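Local coordinates for F-actin-capping protein subunit alpha (Dictyostelium discoideum, PDB 4AKR) that caps the fast-growing (barbed) ends of actin filaments independently of calcium, blocking subunit exchange there without severing the filaments, at residues Y79-K83 / N84-I88; L254-A257 / L258-R262. All blocks are in the same frame, centred on the assembly; numbering follows the deposited sequence.

Interaction 1 (Y79-K83 / N84-I88); sequences YLDPK and NKQVI
Asn84 closes back on Asp81 at the tip of a hairpin, its backbone N making a weak hydrogen bond of 3.2 Å to Asp81 O. Its side chain crosses that of Asp81, with the amide and carboxylate planes turned steeply against each other. At Lys85 the chain enters the left-handed region (phi 41°, psi 57°), and Lys85 N bonds to Pro82 O at 3.0 Å. Gln86 takes up the ladder: its N reaches Asp81 O at 3.2 Å, so this oxygen is shared with Asn84 N, while Asp81 N returns a 2.9 Å bond to Gln86 O. The two side chains run side by side in the same direction, and Ala66 of strand 64-67 also touches Asp81. Val87 stands on the reverse face of the sheet in a non-hydrogen-bonded pair with Leu80, where CG2 meets Leu80 CD1 at 4.2 Å, and both side chains also touch Ile74 of strand 73-75. Ile88 returns to the Asp81 face. Its CG1 lies anti to the carbonyl carbon (chi1 -58°) and the chain runs on extended, which carries CD1 diagonally to 4.0 Å from Asp81 CB. A nearly straight bond of 2.6 Å from Ile88 N to Tyr79 O and another from Tyr79 N to Ile88 O complete this pair, while the Tyr79 hydroxyl is held by Glu73. With Lys85 and Gln86 both facing Asp81, the geometry fits a G1 beta bulge, closing the hairpin of strands 78-81 and 86-91 within a four-stranded antiparallel sheet.

Interaction 2 (L254-A257 / L258-R262); sequences LRRA and LPINR
Arg256 folds its side chain forward along the backbone and donates from NE to Leu258 O at 2.8 Å. The bond is bent (138° at the hydrogen); NE lies in the carbonyl plane, and the oxygen sits near the guanidinium edge, somewhat tilted from its plane. A bend at chi3 (65°) brings NE round to this oxygen, with CD resting 3.4 Å from the same Leu258 O. Beyond the bond, Ile260 CB lies over one guanidinium face, offset toward the rim, and Arg256 NH2 passes 3.5 Å from Ile260 CA. With an alanine here, Leu258 O would probably lose its arginine mate and the backbone at Ile260 the flat group against it. Ile260 takes this position within a type I beta turn from Pro259 to Arg262, closed by a 2.8 Å bond from Arg262 N to Pro259 O. The whole segment follows the long helix 217-248 without regular structure, consistent with the start of the C-terminal tentacle known in capping proteins. Farther out, the partner subunit holds the irregular residues before the turn and at its start: Arg255 NE forms a salt bridge with an acidic side chain of that subunit, Arg256 hydrogen-bonds to it through its backbone, and Pro259 packs on one of its aromatic side chains.

How the interactions relate
The two contacts lie on opposite sides of the chain's centre, their own centres about 59 Å apart, and share no element of structure. Interaction 1 is largely buried along its strands, with the lysines of its turn exposed; its bonding is a ladder of backbone hydrogen bonds, with Leu80 and Val87 on one face of the sheet and a mixed set, Tyr79, Asp81, Gln86 and Ile88, on the other. Interaction 2 is a surface contact in an extended tail, about 40 Å from the chain's centre, where a single side-chain-to-backbone bond from an arginine does the work. No other subunit of the assembly touches interaction 1, packed within its own chain, whereas residues of interaction 2 lean on one.

Interaction 1 (Y79-K83 / N84-I88)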
ATOM      1  N   TYR A  79     -13.292   4.776 -27.332  1.00 23.32           N
ATOM      2  CA  TYR A  79     -12.423   3.619 -27.248  1.00 21.23           C
ATOM      3  C   TYR A  79     -12.841   2.534 -28.227  1.00 21.05           C
ATOM      4  O   TYR A  79     -14.021   2.199 -28.345  1.00 21.62           O
ATOM      5  CB  TYR A  79     -12.418   3.119 -25.801  1.00 17.95           C
ATOM      6  CG  TYR A  79     -11.837   4.165 -24.874  1.00 16.97           C
ATOM      7  CD1 TYR A  79     -12.629   5.211 -24.379  1.00 16.97           C
ATOM      8  CD2 TYR A  79     -10.466   4.205 -24.618  1.00 17.19           C
ATOM      9  CE1 TYR A  79     -12.063   6.279 -23.667  1.00 16.15           C
ATOM     10  CE2 TYR A  79      -9.890   5.261 -23.906  1.00 17.43           C
ATOM     11  CZ  TYR A  79     -10.691   6.295 -23.442  1.00 17.69           C
ATOM     12  OH  TYR A  79     -10.098   7.360 -22.805  1.00 18.12           O
ATOM     13  N   LEU A  80     -11.847   2.014 -28.939  1.00 20.05           N
ATOM     14  CA  LEU A  80     -12.037   0.980 -29.940  1.00 19.76           C
ATOM     15  C   LEU A  80     -12.087  -0.408 -29.319  1.00 20.63           C
ATOM     16  O   LEU A  80     -11.325  -0.731 -28.405  1.00 20.85           O
ATOM     17  CB  LEU A  80     -10.899   1.042 -30.963  1.00 18.01           C
ATOM     18  CG  LEU A  80     -10.965   0.077 -32.154  1.00 19.70           C
ATOM     19  CD1 LEU A  80     -12.142   0.441 -33.052  1.00 18.81           C
ATOM     20  CD2 LEU A  80      -9.672   0.154 -32.950  1.00 16.52           C
ATOM     21  N   ASP A  81     -13.004  -1.222 -29.822  1.00 20.47           N
ATOM     22  CA  ASP A  81     -13.175  -2.592 -29.368  1.00 21.42           C
ATOM     23  C   ASP A  81     -13.191  -3.430 -30.642  1.00 21.53           C
ATOM     24  O   ASP A  81     -14.250  -3.751 -31.174  1.00 22.26           O
ATOM     25  CB  ASP A  81     -14.492  -2.724 -28.595  1.00 22.30           C
ATOM     26  CG  ASP A  81     -14.817  -4.155 -28.234  1.00 23.17           C
ATOM     27  OD1 ASP A  81     -13.881  -4.980 -28.145  1.00 27.81           O
ATOM     28  OD2 ASP A  81     -16.008  -4.458 -28.024  1.00 23.29           O
ATOM     29  N   PRO A  82     -11.999  -3.782 -31.152  1.00 21.42           N
ATOM     30  CA  PRO A  82     -11.802  -4.571 -32.371  1.00 20.68           C
ATOM     31  C   PRO A  82     -12.562  -5.885 -32.419  1.00 21.54           C
ATOM     32  O   PRO A  82     -13.110  -6.258 -33.459  1.00 21.40           O
ATOM     33  CB  PRO A  82     -10.286  -4.783 -32.407  1.00 21.27           C
ATOM     34  CG  PRO A  82      -9.758  -3.579 -31.708  1.00 21.62           C
ATOM     35  CD  PRO A  82     -10.700  -3.454 -30.538  1.00 21.17           C
ATOM     36  N   LYS A  83     -12.591  -6.585 -31.291  1.00 21.39           N
ATOM     37  CA  LYS A  83     -13.265  -7.864 -31.220  1.00 20.96           C
ATOM     38  C   LYS A  83     -14.706  -7.781 -31.708  1.00 20.66           C
ATOM     39  O   LYS A  83     -15.160  -8.644 -32.446  1.00 21.64           O
ATOM     40  CB  LYS A  83     -13.231  -8.401 -29.788  1.00 22.51           C
ATOM     41  CG  LYS A  83     -13.840  -9.787 -29.642  1.00 24.83           C
ATOM     42  CD  LYS A  83     -13.769 -10.280 -28.212  1.00 26.57           C
ATOM     43  CE  LYS A  83     -12.333 -10.478 -27.776  1.00 29.16           C
ATOM     44  NZ  LYS A  83     -12.257 -10.852 -26.326  1.00 34.37           N
ATOM     45  N   ASN A  84     -15.419  -6.738 -31.298  1.00 21.24           N
ATOM     46  CA  ASN A  84     -16.811  -6.566 -31.679  1.00 20.45           C
ATOM     47  C   ASN A  84     -16.993  -5.460 -32.714  1.00 21.42           C
ATOM     48  O   ASN A  84     -18.100  -4.944 -32.896  1.00 20.96           O
ATOM     49  CB  ASN A  84     -17.650  -6.270 -30.437  1.00 21.40           C
ATOM     50  CG  ASN A  84     -17.485  -7.323 -29.362  1.00 22.30           C
ATOM     51  OD1 ASN A  84     -16.977  -7.043 -28.274  1.00 25.57           O
ATOM     52  ND2 ASN A  84     -17.903  -8.544 -29.660  1.00 21.62           N
ATOM     53  N   LYS A  85     -15.906  -5.112 -33.397  1.00 20.27           N
ATOM     54  CA  LYS A  85     -15.934  -4.080 -34.425  1.00 20.09           C
ATOM     55  C   LYS A  85     -16.787  -2.889 -34.023  1.00 21.18           C
ATOM     56  O   LYS A  85     -17.737  -2.531 -34.725  1.00 22.44           O
ATOM     57  CB  LYS A  85     -16.467  -4.654 -35.737  1.00 20.73           C
ATOM     58  CG  LYS A  85     -15.577  -5.721 -36.362  1.00 20.80           C
ATOM     59  CD  LYS A  85     -16.008  -6.012 -37.788  1.00 20.49           C
ATOM     60  CE  LYS A  85     -17.233  -6.894 -37.846  1.00 21.01           C
ATOM     61  NZ  LYS A  85     -16.842  -8.313 -37.607  1.00 24.48           N
ATOM     62  N   GLN A  86     -16.456  -2.270 -32.895  1.00 19.37           N
ATOM     63  CA  GLN A  86     -17.223  -1.125 -32.437  1.00 19.08           C
ATOM     64  C   GLN A  86     -16.386  -0.054 -31.756  1.00 19.61           C
ATOM     65  O   GLN A  86     -15.233  -0.270 -31.386  1.00 18.92           O
ATOM     66  CB  GLN A  86     -18.345  -1.579 -31.491  1.00 18.64           C
ATOM     67  CG  GLN A  86     -17.883  -2.242 -30.204  1.00 20.78           C
ATOM     68  CD  GLN A  86     -19.050  -2.698 -29.334  1.00 23.73           C
ATOM     69  OE1 GLN A  86     -18.860  -3.301 -28.278  1.00 24.16           O
ATOM     70  NE2 GLN A  86     -20.264  -2.408 -29.778  1.00 23.38           N
ATOM     71  N   VAL A  87     -16.993   1.115 -31.610  1.00 21.21           N
ATOM     72  CA  VAL A  87     -16.363   2.257 -30.972  1.00 21.00           C
ATOM     73  C   VAL A  87     -17.236   2.583 -29.780  1.00 22.37           C
ATOM     74  O   VAL A  87     -18.448   2.812 -29.918  1.00 21.28           O
ATOM     75  CB  VAL A  87     -16.310   3.474 -31.905  1.00 18.87           C
ATOM     76  CG1 VAL A  87     -15.887   4.703 -31.123  1.00 20.87           C
ATOM     77  CG2 VAL A  87     -15.329   3.209 -33.032  1.00 19.97           C
ATOM     78  N   ILE A  88     -16.617   2.587 -28.607  1.00 21.89           N
ATOM     79  CA  ILE A  88     -17.335   2.857 -27.372  1.00 20.67           C
ATOM     80  C   ILE A  88     -17.081   4.271 -26.875  1.00 20.54           C
ATOM     81  O   ILE A  88     -15.929   4.690 -26.733  1.00 20.13           O
ATOM     82  CB  ILE A  88     -16.900   1.865 -26.282  1.00 19.48           C
ATOM     83  CG1 ILE A  88     -17.165   0.438 -26.759  1.00 18.62           C
ATOM     84  CG2 ILE A  88     -17.638   2.142 -24.997  1.00 19.13           C
ATOM     85  CD1 ILE A  88     -16.566  -0.634 -25.862  1.00 19.89           C
TER

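Interaction 2 (L254-A257 / L258-R262)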
ATOM      1  N   LEU A 254      13.503  -8.855  11.734  1.00 27.01           N
ATOM      2  CA  LEU A 254      13.070  -7.547  12.224  1.00 25.32           C
ATOM      3  C   LEU A 254      12.797  -7.664  13.712  1.00 25.98           C
ATOM      4  O   LEU A 254      13.564  -7.160  14.525  1.00 26.34           O
ATOM      5  CB  LEU A 254      11.822  -7.079  11.472  1.00 22.56           C
ATOM      6  CG  LEU A 254      12.155  -6.537  10.078  1.00 20.34           C
ATOM      7  CD1 LEU A 254      10.898  -6.293   9.276  1.00 16.25           C
ATOM      8  CD2 LEU A 254      12.975  -5.250  10.232  1.00 20.14           C
ATOM      9  N   ARG A 255      11.710  -8.333  14.068  1.00 27.96           N
ATOM     10  CA  ARG A 255      11.379  -8.544  15.471  1.00 29.82           C
ATOM     11  C   ARG A 255      11.165 -10.029  15.734  1.00 30.18           C
ATOM     12  O   ARG A 255      10.261 -10.642  15.168  1.00 30.55           O
ATOM     13  CB  ARG A 255      10.112  -7.793  15.877  1.00 29.35           C
ATOM     14  CG  ARG A 255       9.717  -8.068  17.330  1.00 31.51           C
ATOM     15  CD  ARG A 255       8.416  -7.402  17.703  1.00 32.95           C
ATOM     16  NE  ARG A 255       8.064  -7.577  19.112  1.00 35.54           N
ATOM     17  CZ  ARG A 255       7.737  -8.737  19.676  1.00 35.42           C
ATOM     18  NH1 ARG A 255       7.719  -9.853  18.960  1.00 35.91           N
ATOM     19  NH2 ARG A 255       7.401  -8.776  20.955  1.00 34.29           N
ATOM     20  N   ARG A 256      11.990 -10.599  16.603  1.00 30.55           N
ATOM     21  CA  ARG A 256      11.875 -12.008  16.945  1.00 31.50           C
ATOM     22  C   ARG A 256      10.480 -12.300  17.484  1.00 33.18           C
ATOM     23  O   ARG A 256       9.793 -11.407  17.993  1.00 32.36           O
ATOM     24  CB  ARG A 256      12.901 -12.385  18.019  1.00 30.74           C
ATOM     25  CG  ARG A 256      14.343 -12.097  17.644  1.00 31.15           C
ATOM     26  CD  ARG A 256      15.288 -12.469  18.780  1.00 31.40           C
ATOM     27  NE  ARG A 256      15.284 -13.905  19.027  1.00 31.73           N
ATOM     28  CZ  ARG A 256      15.950 -14.794  18.296  1.00 31.94           C
ATOM     29  NH1 ARG A 256      16.688 -14.399  17.269  1.00 30.92           N
ATOM     30  NH2 ARG A 256      15.866 -16.083  18.585  1.00 32.12           N
ATOM     31  N   ALA A 257      10.058 -13.552  17.360  1.00 34.34           N
ATOM     32  CA  ALA A 257       8.764 -13.953  17.879  1.00 34.72           C
ATOM     33  C   ALA A 257       8.987 -14.057  19.383  1.00 35.34           C
ATOM     34  O   ALA A 257       8.088 -13.798  20.178  1.00 35.16           O
ATOM     35  CB  ALA A 257       8.357 -15.301  17.305  1.00 34.48           C
ATOM     36  N   LEU A 258      10.211 -14.426  19.751  1.00 37.29           N
ATOM     37  CA  LEU A 258      10.616 -14.564  21.150  1.00 38.30           C
ATOM     38  C   LEU A 258      12.094 -14.219  21.291  1.00 39.29           C
ATOM     39  O   LEU A 258      12.857 -14.328  20.325  1.00 38.34           O
ATOM     40  CB  LEU A 258      10.386 -16.000  21.635  1.00 37.87           C
ATOM     41  CG  LEU A 258       8.944 -16.432  21.902  1.00 37.28           C
ATOM     42  CD1 LEU A 258       8.881 -17.934  22.086  1.00 37.79           C
ATOM     43  CD2 LEU A 258       8.424 -15.712  23.130  1.00 36.69           C
ATOM     44  N   PRO A 259      12.522 -13.790  22.493  1.00 40.50           N
ATOM     45  CA  PRO A 259      13.937 -13.455  22.668  1.00 42.83           C
ATOM     46  C   PRO A 259      14.808 -14.670  22.351  1.00 44.24           C
ATOM     47  O   PRO A 259      14.320 -15.796  22.298  1.00 45.10           O
ATOM     48  CB  PRO A 259      14.013 -13.025  24.134  1.00 42.52           C
ATOM     49  CG  PRO A 259      12.921 -13.819  24.771  1.00 42.18           C
ATOM     50  CD  PRO A 259      11.799 -13.686  23.770  1.00 40.53           C
ATOM     51  N   ILE A 260      16.095 -14.436  22.137  1.00 46.33           N
ATOM     52  CA  ILE A 260      17.022 -15.504  21.791  1.00 48.34           C
ATOM     53  C   ILE A 260      16.938 -16.732  22.709  1.00 49.68           C
ATOM     54  O   ILE A 260      17.361 -17.823  22.326  1.00 50.12           O
ATOM     55  CB  ILE A 260      18.472 -14.959  21.754  1.00 48.30           C
ATOM     56  CG1 ILE A 260      19.419 -16.012  21.173  1.00 49.38           C
ATOM     57  CG2 ILE A 260      18.895 -14.522  23.152  1.00 49.50           C
ATOM     58  CD1 ILE A 260      20.842 -15.506  20.951  1.00 50.08           C
ATOM     59  N   ASN A 261      16.380 -16.562  23.907  1.00 51.24           N
ATOM     60  CA  ASN A 261      16.245 -17.668  24.855  1.00 51.83           C
ATOM     61  C   ASN A 261      14.789 -18.079  25.060  1.00 53.46           C
ATOM     62  O   ASN A 261      14.386 -18.461  26.159  1.00 54.04           O
ATOM     63  CB  ASN A 261      16.859 -17.284  26.200  1.00 51.62           C
ATOM     64  CG  ASN A 261      16.159 -16.108  26.837  1.00 51.47           C
ATOM     65  OD1 ASN A 261      15.026 -16.223  27.311  1.00 51.55           O
ATOM     66  ND2 ASN A 261      16.826 -14.961  26.843  1.00 50.89           N
ATOM     67  N   ARG A 262      14.009 -17.983  23.989  1.00 54.77           N
ATOM     68  CA  ARG A 262      12.595 -18.360  23.977  1.00 55.66           C
ATOM     69  C   ARG A 262      11.805 -18.170  25.270  1.00 54.61           C
ATOM     70  O   ARG A 262      11.059 -19.065  25.673  1.00 54.31           O
ATOM     71  CB  ARG A 262      12.458 -19.825  23.546  1.00 58.03           C
ATOM     72  CG  ARG A 262      13.143 -20.188  22.236  1.00 60.29           C
ATOM     73  CD  ARG A 262      12.922 -21.661  21.918  1.00 62.12           C
ATOM     74  NE  ARG A 262      13.295 -22.512  23.046  1.00 63.75           N
ATOM     75  CZ  ARG A 262      13.140 -23.833  23.080  1.00 64.56           C
ATOM     76  NH1 ARG A 262      12.615 -24.474  22.042  1.00 64.22           N
ATOM     77  NH2 ARG A 262      13.506 -24.515  24.161  1.00 64.33           N
TER